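Local atomic coordinates of H127A/Y244A mutant of alginate lyase AlyC3 in complex with dimannuronate (Psychromonas sp., PDB entry 7C8F), a protein that cleaves alginate, probably by beta-elimination as in other PL7 lyases, and binds dimannuronate. Residues B[27-32]-B[76-81]. Sequence-based numbering, arbitrary orientation.
With BEM (beta-D-mannopyranuronic acid), chain D; MLI (malonate ion), chain F.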
loop_
_atom_site.group_PDB
_atom_site.type_symbol
_atom_site.label_atom_id
_atom_site.label_comp_id
_atom_site.label_asym_id
_atom_site.label_seq_id
_atom_site.Cartn_x
_atom_site.Cartn_y
_atom_site.Cartn_z
ATOM N N SER B 27 1.489 -16.584 -20.443
ATOM C CA SER B 27 2.745 -16.036 -19.996
ATOM C C SER B 27 3.676 -15.480 -21.044
ATOM O O SER B 27 3.395 -15.504 -22.200
ATOM C CB SER B 27 3.555 -17.155 -19.304
ATOM O OG SER B 27 2.823 -17.880 -18.366
ATOM N N GLU B 28 4.801 -14.980 -20.566
ATOM C CA GLU B 28 5.915 -14.555 -21.387
ATOM C C GLU B 28 7.171 -15.201 -20.820
ATOM O O GLU B 28 7.126 -15.674 -19.750
ATOM C CB GLU B 28 6.070 -13.039 -21.498
ATOM C CG GLU B 28 6.365 -12.318 -20.209
ATOM C CD GLU B 28 6.347 -10.822 -20.397
ATOM O OE1 GLU B 28 5.413 -10.326 -21.004
ATOM O OE2 GLU B 28 7.281 -10.196 -19.935
ATOM N N LEU B 29 8.258 -15.205 -21.570
ATOM C CA LEU B 29 9.537 -15.747 -21.128
ATOM C C LEU B 29 10.462 -14.586 -20.797
ATOM O O LEU B 29 10.640 -13.676 -21.613
ATOM C CB LEU B 29 10.173 -16.614 -22.219
ATOM C CG LEU B 29 11.512 -17.250 -21.836
ATOM C CD1 LEU B 29 11.342 -18.294 -20.722
ATOM C CD2 LEU B 29 12.174 -17.879 -23.061
ATOM N N GLN B 30 11.005 -14.593 -19.584
ATOM C CA GLN B 30 11.946 -13.578 -19.122
ATOM C C GLN B 30 13.244 -14.314 -18.841
ATOM O O GLN B 30 13.330 -15.098 -17.890
ATOM C CB GLN B 30 11.412 -12.866 -17.872
ATOM C CG GLN B 30 10.039 -12.224 -18.110
ATOM C CD GLN B 30 9.532 -11.368 -16.958
ATOM O OE1 GLN B 30 10.026 -11.447 -15.827
ATOM N NE2 GLN B 30 8.528 -10.541 -17.252
ATOM N N ILE B 31 14.209 -14.136 -19.719
ATOM C CA ILE B 31 15.435 -14.888 -19.661
ATOM C C ILE B 31 16.686 -14.063 -19.881
ATOM O O ILE B 31 16.732 -13.248 -20.723
ATOM C CB ILE B 31 15.349 -16.035 -20.690
ATOM C CG1 ILE B 31 16.553 -16.956 -20.658
ATOM C CG2 ILE B 31 15.099 -15.507 -22.080
ATOM C CD1 ILE B 31 16.352 -18.180 -21.474
ATOM N N SER B 32 17.681 -14.317 -19.068
ATOM C CA SER B 32 18.934 -13.647 -19.170
ATOM C C SER B 32 19.772 -14.234 -20.297
ATOM O O SER B 32 19.651 -15.356 -20.631
ATOM C CB SER B 32 19.702 -13.892 -17.878
ATOM O OG SER B 32 19.093 -13.320 -16.776
ATOM N N LEU B 76 21.335 -14.305 -12.403
ATOM C CA LEU B 76 20.673 -14.449 -13.688
ATOM C C LEU B 76 19.476 -15.389 -13.552
ATOM O O LEU B 76 19.376 -16.178 -12.606
ATOM C CB LEU B 76 21.650 -14.925 -14.771
ATOM C CG LEU B 76 22.781 -13.945 -15.122
ATOM C CD1 LEU B 76 23.487 -14.351 -16.417
ATOM C CD2 LEU B 76 22.255 -12.518 -15.238
ATOM N N ARG B 77 18.544 -15.276 -14.491
ATOM C CA ARG B 77 17.286 -15.989 -14.328
ATOM C C ARG B 77 16.756 -16.458 -15.670
ATOM O O ARG B 77 17.186 -16.008 -16.737
ATOM C CB ARG B 77 16.252 -15.151 -13.556
ATOM C CG ARG B 77 16.174 -13.685 -13.946
ATOM C CD ARG B 77 15.685 -12.804 -12.783
ATOM N NE ARG B 77 14.658 -13.450 -11.964
ATOM C CZ ARG B 77 14.731 -13.592 -10.644
ATOM N NH1 ARG B 77 15.779 -13.119 -9.980
ATOM N NH2 ARG B 77 13.752 -14.198 -9.980
ATOM N N ASN B 78 15.791 -17.370 -15.591
ATOM C CA ASN B 78 15.161 -17.959 -16.766
ATOM C C ASN B 78 13.786 -18.445 -16.305
ATOM O O ASN B 78 13.682 -19.504 -15.679
ATOM C CB ASN B 78 16.016 -19.097 -17.297
ATOM C CG ASN B 78 15.360 -19.831 -18.444
ATOM O OD1 ASN B 78 14.321 -19.414 -18.951
ATOM N ND2 ASN B 78 15.978 -20.933 -18.872
ATOM N N GLU B 79 12.751 -17.660 -16.585
ATOM C CA GLU B 79 11.462 -17.895 -15.961
ATOM C C GLU B 79 10.320 -17.615 -16.916
ATOM O O GLU B 79 10.369 -16.665 -17.705
ATOM C CB GLU B 79 11.255 -16.967 -14.750
ATOM C CG GLU B 79 12.207 -17.234 -13.592
ATOM C CD GLU B 79 12.246 -16.095 -12.597
ATOM O OE1 GLU B 79 12.334 -14.915 -13.017
ATOM O OE2 GLU B 79 12.182 -16.387 -11.388
ATOM N N VAL B 80 9.282 -18.434 -16.826
ATOM C CA VAL B 80 7.985 -18.097 -17.401
ATOM C C VAL B 80 7.254 -17.200 -16.408
ATOM O O VAL B 80 7.163 -17.522 -15.215
ATOM C CB VAL B 80 7.184 -19.374 -17.696
ATOM C CG1 VAL B 80 5.718 -19.067 -17.885
ATOM C CG2 VAL B 80 7.738 -20.088 -18.937
ATOM N N ARG B 81 6.744 -16.068 -16.893
ATOM C CA ARG B 81 6.087 -15.046 -16.081
ATOM C C ARG B 81 4.627 -15.008 -16.510
ATOM O O ARG B 81 4.322 -14.594 -17.635
ATOM C CB ARG B 81 6.775 -13.688 -16.258
ATOM C CG ARG B 81 6.302 -12.571 -15.318
ATOM C CD ARG B 81 5.069 -11.822 -15.845
ATOM N NE ARG B 81 4.977 -10.476 -15.259
ATOM C CZ ARG B 81 3.895 -9.938 -14.706
ATOM N NH1 ARG B 81 3.951 -8.687 -14.230
ATOM N NH2 ARG B 81 2.740 -10.597 -14.663
HETATM C C1 BEM D . 14.035 -8.039 -8.642
HETATM C C2 BEM D . 13.970 -7.189 -7.386
HETATM O O2 BEM D . 12.648 -7.171 -6.880
HETATM C C3 BEM D . 14.939 -7.712 -6.356
HETATM O O3 BEM D . 14.788 -7.025 -5.154
HETATM C C4 BEM D . 14.770 -9.208 -6.135
HETATM O O4 BEM D . 15.910 -9.674 -5.419
HETATM C C5 BEM D . 14.728 -9.935 -7.459
HETATM O O5 BEM D . 13.799 -9.387 -8.362
HETATM C C6 BEM D . 14.291 -11.312 -7.152
HETATM O O6B BEM D . 13.103 -11.594 -7.304
HETATM O O6A BEM D . 15.145 -12.155 -6.938
HETATM O O1 BEM D . 13.022 -7.673 -9.559
HETATM C C1 MLI F . 8.675 -7.161 -14.471
HETATM C C2 MLI F . 9.502 -7.109 -15.723
HETATM C C3 MLI F . 7.349 -7.810 -14.717
HETATM O O6 MLI F . 10.602 -7.625 -15.707
HETATM O O7 MLI F . 9.095 -6.569 -16.727
HETATM O O8 MLI F . 7.323 -8.927 -15.174
HETATM O O9 MLI F . 6.403 -7.159 -14.443
HETATM O O HOH W 1 12.184 -12.182 -14.532
HETATM O O HOH W 2 13.418 -13.997 -15.308
#
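Paired backbone hydrogen bonds join E28 to R81 and Q30 to E79, tying strand 27-31 antiparallel to strand 77-81; Q30 N meets E79 O at 2.9 Å and almost straight. S32 extends the pairing with both its backbone N, which donates to R77 O, and its hydroxyl: OG, lying beside its own backbone N (chi1 -65°), accepts R77 N at 3.1 Å, and also bonds to N40 O. Between the hydrogen-bonded pairs lie L29–V80 and I31–N78. I31, N78 and V80 pack on M71 and F69 of strand 67-72, in the second sheet of the beta-sandwich (jelly-roll) fold of PL7 lyases, while L29 meets F50 and I53. I31, branched and apolar, suits this interior; its CD1 lies 3.6 Å from CG of N78, the two side chains running side by side. N78 ND2 bonds to K70 O, but its buried OD1 has no polar partner and is bordered by the methyls of L29 and I31.

The other face, which forms the concave substrate cleft, is polar. R77 holds E79 side-on, NE to OE1 at 2.9 Å and NH2 to OE2; NH1 reaches mannuronate O6A at 3.3 Å. E79 thus positions the sugar-binding guanidinium, and K239 also pairs with OE1. The long Q30 side chain crosses that of R81 obliquely, its amide plane 72° from the guanidinium. NE2 donates to E28 OE2, whose OE1 partner is H83, and to O8 of a malonate, probably from the crystallisation liquor, which R81 NE also grips at 2.8 Å; R81 NH1 donates to malonate O9.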